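Putative polyprenyl synthetase (Streptomyces coelicolor, PDB 3NF2) probably catalyses the magnesium-dependent joining of isoprenoid diphosphates into longer prenyl chains, as a member of the FPP/GGPP synthase family of prenyltransferases. Local coordinates at residues V19-A22 and A23-L27; Q117-L120 and V121-L125; A124-A127 and L128-V132; R143-R146 and R147-A151. One frame throughout, in Å; residues are numbered along the deposited sequence.

Contact 1: residues V19-A22 and A23-L27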
# COMPACT_ATOMS: atom_id res chain seq x y z
N VAL A 19 -11.75 17.60 -5.68
CA VAL A 19 -10.87 16.81 -6.55
C VAL A 19 -10.62 15.41 -5.97
O VAL A 19 -10.66 14.41 -6.69
CB VAL A 19 -9.54 17.56 -6.84
CG1 VAL A 19 -8.59 16.71 -7.69
CG2 VAL A 19 -9.82 18.88 -7.56
N LEU A 20 -10.41 15.35 -4.66
CA LEU A 20 -10.23 14.08 -3.96
C LEU A 20 -11.52 13.25 -3.94
O LEU A 20 -11.48 12.04 -4.21
CB LEU A 20 -9.69 14.31 -2.54
CG LEU A 20 -9.60 13.10 -1.58
CD1 LEU A 20 -8.35 13.19 -0.77
CD2 LEU A 20 -10.79 13.03 -0.63
N ARG A 21 -12.64 13.90 -3.62
CA ARG A 21 -13.96 13.22 -3.62
C ARG A 21 -14.29 12.60 -4.99
O ARG A 21 -14.71 11.44 -5.05
CB ARG A 21 -15.07 14.16 -3.13
CG ARG A 21 -16.48 13.83 -3.61
CD ARG A 21 -17.36 13.18 -2.55
NE ARG A 21 -17.96 14.16 -1.64
CZ ARG A 21 -19.11 13.98 -0.99
NH1 ARG A 21 -19.56 14.93 -0.18
NH2 ARG A 21 -19.82 12.87 -1.15
N ALA A 22 -14.04 13.35 -6.07
CA ALA A 22 -14.26 12.85 -7.43
C ALA A 22 -13.33 11.69 -7.80
O ALA A 22 -13.74 10.80 -8.55
CB ALA A 22 -14.13 13.97 -8.46
N ALA A 23 -12.11 11.69 -7.28
CA ALA A 23 -11.18 10.60 -7.58
C ALA A 23 -11.55 9.35 -6.80
O ALA A 23 -11.41 8.24 -7.29
CB ALA A 23 -9.74 11.01 -7.30
N VAL A 24 -12.06 9.56 -5.59
CA VAL A 24 -12.49 8.46 -4.72
C VAL A 24 -13.78 7.76 -5.22
O VAL A 24 -13.89 6.53 -5.19
CB VAL A 24 -12.62 8.96 -3.27
CG1 VAL A 24 -13.63 8.14 -2.45
CG2 VAL A 24 -11.24 9.00 -2.60
N ASP A 25 -14.72 8.56 -5.71
CA ASP A 25 -15.97 8.03 -6.29
C ASP A 25 -15.73 7.16 -7.54
O ASP A 25 -16.57 6.34 -7.90
CB ASP A 25 -16.95 9.18 -6.58
CG ASP A 25 -17.51 9.84 -5.30
OD1 ASP A 25 -18.37 10.74 -5.42
OD2 ASP A 25 -17.10 9.48 -4.18
N ARG A 26 -14.57 7.34 -8.18
CA ARG A 26 -14.19 6.60 -9.39
C ARG A 26 -13.59 5.22 -9.12
O ARG A 26 -13.33 4.47 -10.06
CB ARG A 26 -13.20 7.43 -10.21
CG ARG A 26 -13.82 8.62 -10.93
CD ARG A 26 -14.00 8.34 -12.40
NE ARG A 26 -12.74 8.40 -13.13
CZ ARG A 26 -12.52 7.87 -14.33
NH1 ARG A 26 -13.50 7.22 -14.95
NH2 ARG A 26 -11.33 7.98 -14.90
N LEU A 27 -13.35 4.88 -7.86
CA LEU A 27 -12.82 3.56 -7.50
C LEU A 27 -13.84 2.45 -7.73
O LEU A 27 -15.04 2.63 -7.52
CB LEU A 27 -12.40 3.53 -6.02
CG LEU A 27 -11.26 4.37 -5.44
CD1 LEU A 27 -11.34 4.26 -3.92
CD2 LEU A 27 -9.89 3.91 -5.92
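V19 to A22 run straight into A23 to L27 near the C-terminal end of helix 5-25, and i to i+4 hydrogen bonds tie them together. V24 N gives L20 O a bond of 2.9 Å, and D25 N meets R21 O at 3.0 Å with an N-H...O angle of 160°. A23 N is shared: it bonds V19 O at 3.1 Å and, weakly, L20 O.

One turn apart, the R21 and D25 side chains cross with their guanidinium and carboxylate planes nearly perpendicular. The aliphatic part of the arginine does the touching, R21 CD lying 3.9 Å from OD1 of D25. The charged ends stay 5.0 Å apart, R21 NH2 to D25 OD1, and so at most attract each other through space; the guanidinium has a cation-pi partner in W41. With its CG beside the backbone N (chi1 -73°), R26 lays that carbon 3.2 Å from A22 O.

On the buried side V24 sets CG2 3.4 Å from L20 O, and both residues pack on F39 and W41. R21, D25 and R26 outside, L20 and V24 inside: this is the amphipathic pattern of a peripheral helix in the all-alpha isoprenoid synthase fold.

Contact 2: residues Q117-L120 and V121-L125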
# COMPACT_ATOMS: atom_id res chain seq x y z
N GLN A 117 -11.57 -5.26 3.67
CA GLN A 117 -11.91 -4.04 2.94
C GLN A 117 -11.13 -2.81 3.41
O GLN A 117 -10.90 -1.89 2.63
CB GLN A 117 -13.42 -3.81 2.94
CG GLN A 117 -14.12 -4.36 1.70
CD GLN A 117 -15.51 -4.85 1.99
OE1 GLN A 117 -15.71 -5.99 2.43
NE2 GLN A 117 -16.50 -4.00 1.76
N ALA A 118 -10.72 -2.80 4.67
CA ALA A 118 -9.86 -1.73 5.20
C ALA A 118 -8.48 -1.79 4.55
O ALA A 118 -7.93 -0.76 4.15
CB ALA A 118 -9.75 -1.81 6.71
N ILE A 119 -7.94 -3.00 4.42
CA ILE A 119 -6.65 -3.24 3.76
C ILE A 119 -6.71 -2.84 2.29
O ILE A 119 -5.81 -2.17 1.79
CB ILE A 119 -6.21 -4.72 3.87
CG1 ILE A 119 -5.98 -5.09 5.33
CG2 ILE A 119 -4.92 -4.97 3.08
CD1 ILE A 119 -6.18 -6.57 5.64
N LEU A 120 -7.79 -3.23 1.64
CA LEU A 120 -7.98 -3.05 0.20
C LEU A 120 -8.12 -1.57 -0.17
O LEU A 120 -7.38 -1.06 -1.01
CB LEU A 120 -9.23 -3.81 -0.22
CG LEU A 120 -9.63 -3.86 -1.68
CD1 LEU A 120 -8.72 -4.80 -2.46
CD2 LEU A 120 -11.10 -4.28 -1.80
N VAL A 121 -9.06 -0.89 0.48
CA VAL A 121 -9.27 0.53 0.22
C VAL A 121 -8.03 1.36 0.61
O VAL A 121 -7.63 2.27 -0.11
CB VAL A 121 -10.57 1.04 0.90
CG1 VAL A 121 -10.76 2.51 0.65
CG2 VAL A 121 -11.77 0.27 0.33
N GLY A 122 -7.39 1.01 1.72
CA GLY A 122 -6.09 1.57 2.06
C GLY A 122 -5.10 1.48 0.91
O GLY A 122 -4.54 2.51 0.48
N ASP A 123 -4.90 0.26 0.38
CA ASP A 123 -4.02 0.07 -0.78
C ASP A 123 -4.43 0.90 -2.00
O ASP A 123 -3.59 1.41 -2.73
CB ASP A 123 -3.98 -1.40 -1.20
CG ASP A 123 -3.25 -2.27 -0.21
OD1 ASP A 123 -2.48 -1.74 0.60
OD2 ASP A 123 -3.45 -3.50 -0.24
N ALA A 124 -5.74 1.00 -2.21
CA ALA A 124 -6.28 1.67 -3.37
C ALA A 124 -6.00 3.16 -3.30
O ALA A 124 -5.68 3.77 -4.31
CB ALA A 124 -7.77 1.41 -3.48
N LEU A 125 -6.11 3.74 -2.10
CA LEU A 125 -5.83 5.16 -1.89
C LEU A 125 -4.35 5.49 -2.10
O LEU A 125 -4.01 6.52 -2.68
CB LEU A 125 -6.28 5.62 -0.50
CG LEU A 125 -7.78 5.65 -0.14
CD1 LEU A 125 -7.98 6.34 1.21
CD2 LEU A 125 -8.66 6.31 -1.20
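Q117 begins the overlap through its carbonyl, Q117 O receiving V121 N at 3.0 Å with an N-H...O angle of 167°. Q117 O also has V121 CG2 at 3.3 Å, because that methyl stands beside its own backbone N while CG1 is anti to it (chi1 179°). V121 also packs on V34 and A35 of helix 31-38.

A118 O accepts G122 N at 3.1 Å, while the A118 methyl touches V109 and W110 of helix 109-113.

At I119 the contact comes up against the second subunit. I119 O accepts D123 N at 3.0 Å and a second bond from H93 NE2 of the same chain, so two donors hold this buried carbonyl. The I119 and D123 side chains lie alongside each other, pointing the same way, with I119 CG2 3.9 Å from D123 OD2. That OD2 is hydrogen-bonded to H93 ND1 of the second subunit. With an alanine here, H93 of the second subunit would probably lose its carboxylate mate and the I119 methyl its neighbour. D123 OD1 also lies close to its counterpart in the second subunit, a proximity that might raise the affinity of the pair for a proton.

L120 closes the run: L120 O accepts A124 N at 2.9 Å, and A124 CB sits 3.5 Å from that oxygen.

Regular helix turns, with a buried aspartate hydrogen-bonded to a histidine of the second subunit, mark this part of helix 115-134 as a dimer-interface helix of the prenyltransferase fold.

Contact 3: residues A124-A127 and L128-V132; sequences ALFA and LANEV
L128 follows A124 by one turn of helix 115-134, an interface helix of the all-alpha prenyltransferase fold, and L128 N bonds A124 O at 2.9 Å. L128 CB lies 3.3 Å from A124 O, while CG stands anti to the backbone N (chi1 -172°); CD2 lies against A23 of helix 5-25, and L128 packs on R153 of the second subunit.

A129 N reaches L125 O in a weak, bent bond. The small A129 CB comes within 3.6 Å of L125 O on a side where V86 and L148 close in from helices 77-98 and 139-165.

N130 makes the distinctive side-chain meeting. N130 ND2 is over one face of the F126 ring, 4.1 Å from F126 CE1, with the amide and ring planes 54° apart. The same nitrogen approaches F126 O, but at an angle too poor for a hydrogen bond. F126 itself stacks on F89 and meets F126 of the second subunit with the two ring planes at about 70°, so the asparagine borders an aromatic cluster that spans the dimer.

E131 turns to the partner chain: OE2 forms a salt bridge with R153 NE of the second subunit. At its root the backbone continues the helix, E131 N donating to A127 O at 3.1 Å while E131 CB rests 3.6 Å from that same carbonyl oxygen.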
# COMPACT_ATOMS: atom_id res chain seq x y z
N ALA A 124 -5.74 1.00 -2.21
CA ALA A 124 -6.28 1.67 -3.37
C ALA A 124 -6.00 3.16 -3.30
O ALA A 124 -5.68 3.77 -4.31
CB ALA A 124 -7.77 1.41 -3.48
N LEU A 125 -6.11 3.74 -2.10
CA LEU A 125 -5.83 5.16 -1.89
C LEU A 125 -4.35 5.49 -2.10
O LEU A 125 -4.01 6.52 -2.68
CB LEU A 125 -6.28 5.62 -0.50
CG LEU A 125 -7.78 5.65 -0.14
CD1 LEU A 125 -7.98 6.34 1.21
CD2 LEU A 125 -8.66 6.31 -1.20
N PHE A 126 -3.48 4.59 -1.65
CA PHE A 126 -2.04 4.75 -1.82
C PHE A 126 -1.63 4.64 -3.29
O PHE A 126 -0.79 5.41 -3.76
CB PHE A 126 -1.27 3.75 -0.93
CG PHE A 126 0.24 3.92 -0.96
CD1 PHE A 126 0.84 5.18 -1.12
CD2 PHE A 126 1.06 2.83 -0.77
CE1 PHE A 126 2.23 5.31 -1.15
CE2 PHE A 126 2.45 2.95 -0.80
CZ PHE A 126 3.03 4.20 -0.99
N ALA A 127 -2.24 3.72 -4.03
CA ALA A 127 -1.99 3.64 -5.47
C ALA A 127 -2.58 4.85 -6.23
O ALA A 127 -1.96 5.34 -7.19
CB ALA A 127 -2.49 2.34 -6.04
N LEU A 128 -3.74 5.32 -5.79
CA LEU A 128 -4.38 6.49 -6.41
C LEU A 128 -3.57 7.78 -6.24
O LEU A 128 -3.62 8.67 -7.10
CB LEU A 128 -5.81 6.67 -5.85
CG LEU A 128 -6.72 7.72 -6.50
CD1 LEU A 128 -6.93 7.51 -8.02
CD2 LEU A 128 -8.04 7.76 -5.78
N ALA A 129 -2.84 7.88 -5.13
CA ALA A 129 -2.06 9.07 -4.81
C ALA A 129 -0.94 9.22 -5.79
O ALA A 129 -0.69 10.33 -6.29
CB ALA A 129 -1.51 8.98 -3.38
N ASN A 130 -0.26 8.11 -6.07
CA ASN A 130 0.80 8.07 -7.07
C ASN A 130 0.27 8.36 -8.46
O ASN A 130 0.94 9.01 -9.26
CB ASN A 130 1.49 6.70 -7.05
CG ASN A 130 2.27 6.46 -5.79
OD1 ASN A 130 2.94 7.35 -5.29
ND2 ASN A 130 2.20 5.25 -5.27
N GLU A 131 -0.95 7.88 -8.74
CA GLU A 131 -1.62 8.12 -10.01
C GLU A 131 -1.92 9.60 -10.20
O GLU A 131 -1.65 10.15 -11.26
CB GLU A 131 -2.92 7.32 -10.09
CG GLU A 131 -3.58 7.31 -11.46
CD GLU A 131 -3.03 6.23 -12.36
OE1 GLU A 131 -1.96 6.44 -12.97
OE2 GLU A 131 -3.68 5.16 -12.47
N VAL A 132 -2.47 10.23 -9.16
CA VAL A 132 -2.88 11.63 -9.22
C VAL A 132 -1.72 12.56 -9.59
O VAL A 132 -1.93 13.58 -10.25
CB VAL A 132 -3.60 12.03 -7.90
CG1 VAL A 132 -3.44 13.52 -7.56
CG2 VAL A 132 -5.07 11.67 -7.97

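Contact 4: residues R143-R146 and R147-A151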
# COMPACT_ATOMS: atom_id res chain seq x y z
N ARG A 143 9.27 14.00 -9.92
CA ARG A 143 10.02 14.46 -8.77
C ARG A 143 9.12 14.63 -7.55
O ARG A 143 9.52 14.35 -6.42
CB ARG A 143 10.75 15.76 -9.11
CG ARG A 143 12.13 15.55 -9.74
CD ARG A 143 12.56 16.76 -10.57
NE ARG A 143 12.00 18.01 -10.06
CZ ARG A 143 11.86 19.13 -10.77
NH1 ARG A 143 12.25 19.18 -12.05
NH2 ARG A 143 11.32 20.21 -10.20
N ALA A 144 7.89 15.07 -7.79
CA ALA A 144 6.89 15.20 -6.74
C ALA A 144 6.47 13.84 -6.16
O ALA A 144 6.24 13.72 -4.96
CB ALA A 144 5.67 15.95 -7.25
N THR A 145 6.40 12.82 -7.03
CA THR A 145 6.10 11.44 -6.60
C THR A 145 7.26 10.87 -5.76
O THR A 145 7.03 10.11 -4.82
CB THR A 145 5.78 10.50 -7.79
OG1 THR A 145 4.89 11.15 -8.71
CG2 THR A 145 5.11 9.19 -7.32
N ARG A 146 8.49 11.25 -6.11
CA ARG A 146 9.70 10.89 -5.37
C ARG A 146 9.62 11.37 -3.92
O ARG A 146 10.00 10.65 -3.00
CB ARG A 146 10.92 11.51 -6.07
CG ARG A 146 12.26 11.39 -5.34
CD ARG A 146 13.17 10.41 -6.03
NE ARG A 146 14.35 10.09 -5.23
CZ ARG A 146 15.57 10.57 -5.45
NH1 ARG A 146 15.79 11.41 -6.45
NH2 ARG A 146 16.57 10.20 -4.66
N ARG A 147 9.12 12.59 -3.74
CA ARG A 147 8.95 13.21 -2.43
C ARG A 147 7.84 12.53 -1.65
O ARG A 147 7.93 12.40 -0.43
CB ARG A 147 8.59 14.69 -2.57
CG ARG A 147 9.57 15.53 -3.38
CD ARG A 147 10.73 15.98 -2.54
NE ARG A 147 11.79 16.55 -3.37
CZ ARG A 147 12.83 17.23 -2.89
NH1 ARG A 147 12.93 17.44 -1.58
NH2 ARG A 147 13.75 17.70 -3.72
N LEU A 148 6.79 12.12 -2.36
CA LEU A 148 5.65 11.44 -1.75
C LEU A 148 6.08 10.08 -1.24
O LEU A 148 5.68 9.67 -0.15
CB LEU A 148 4.51 11.28 -2.76
CG LEU A 148 3.14 10.88 -2.21
CD1 LEU A 148 2.41 12.07 -1.60
CD2 LEU A 148 2.30 10.23 -3.28
N THR A 149 6.91 9.40 -2.03
CA THR A 149 7.42 8.08 -1.70
C THR A 149 8.30 8.09 -0.44
O THR A 149 8.17 7.21 0.40
CB THR A 149 8.20 7.48 -2.90
OG1 THR A 149 7.36 7.50 -4.06
CG2 THR A 149 8.65 6.01 -2.61
N LYS A 150 9.16 9.10 -0.32
CA LYS A 150 10.01 9.26 0.84
C LYS A 150 9.15 9.40 2.10
O LYS A 150 9.41 8.74 3.11
CB LYS A 150 10.94 10.47 0.66
CG LYS A 150 11.81 10.79 1.89
CD LYS A 150 12.73 11.98 1.66
CE LYS A 150 13.55 12.28 2.91
NZ LYS A 150 14.82 12.98 2.59
N ALA A 151 8.12 10.24 2.01
CA ALA A 151 7.21 10.50 3.12
C ALA A 151 6.38 9.28 3.49
O ALA A 151 6.06 9.07 4.67
CB ALA A 151 6.30 11.65 2.79
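T145 and T149, like R143 and R147, meet one turn apart along helix 139-165; the contact is a local one within a helix that has one side at the dimer interface. The clearest evidence lies at T145 O, which two atoms of T149 grip. T149 N donates to T145 O at 2.9 Å, and T149 OG1 to the same T145 O at 2.7 Å from the opposite face of the carbonyl plane, standing 36° out of it. The hydroxyl can fold back in this way because OG1 lies beside its own backbone N (chi1 -54°). A valine in its place would probably leave T145 O to the backbone N-H of that turn, with a methyl brought up against a carbonyl that had lost its hydroxyl partner.

R147 N bonds R143 O at 3.2 Å, and R147 CG lies 3.3 Å from the same oxygen. Further out, R143 O is at the edge of the R147 guanidinium, near its plane. NH1 makes salt bridges to D207 and E210 and NH2 to E203, whereas the buried NE has no partner in the model; the acids probably fix how the group is turned.

Around the helix, A144 and A151 face helix 173-198, L148 packs on A82 and V86 of helix 77-98, and T145 touches N130 and L133 of helix 115-134. T149 meets A127 of the second subunit.

In the fold
Contacts 2 and 3 are buried and share A124 and L125 on helix 115-134; contacts 1 and 4, on helices 5-25 and 139-165, are partly exposed. Contact 1 leans on that interface helix mainly through hydrocarbon, as where V24 CG2 meets L125 CD2 at 4.0 Å. From the other flank contact 4 reaches contact 3, with T145 CG2 3.5 Å from N130 OD1. Contacts 1 and 4 do not touch, their nearest atoms being about 11 Å apart. The chemistry follows position: a loosely apposed arginine and aspartate at the surface in contact 1, polar groups matched across subunits in contacts 2 and 3, and in contact 4 an arginine held by acids of helix 203-230.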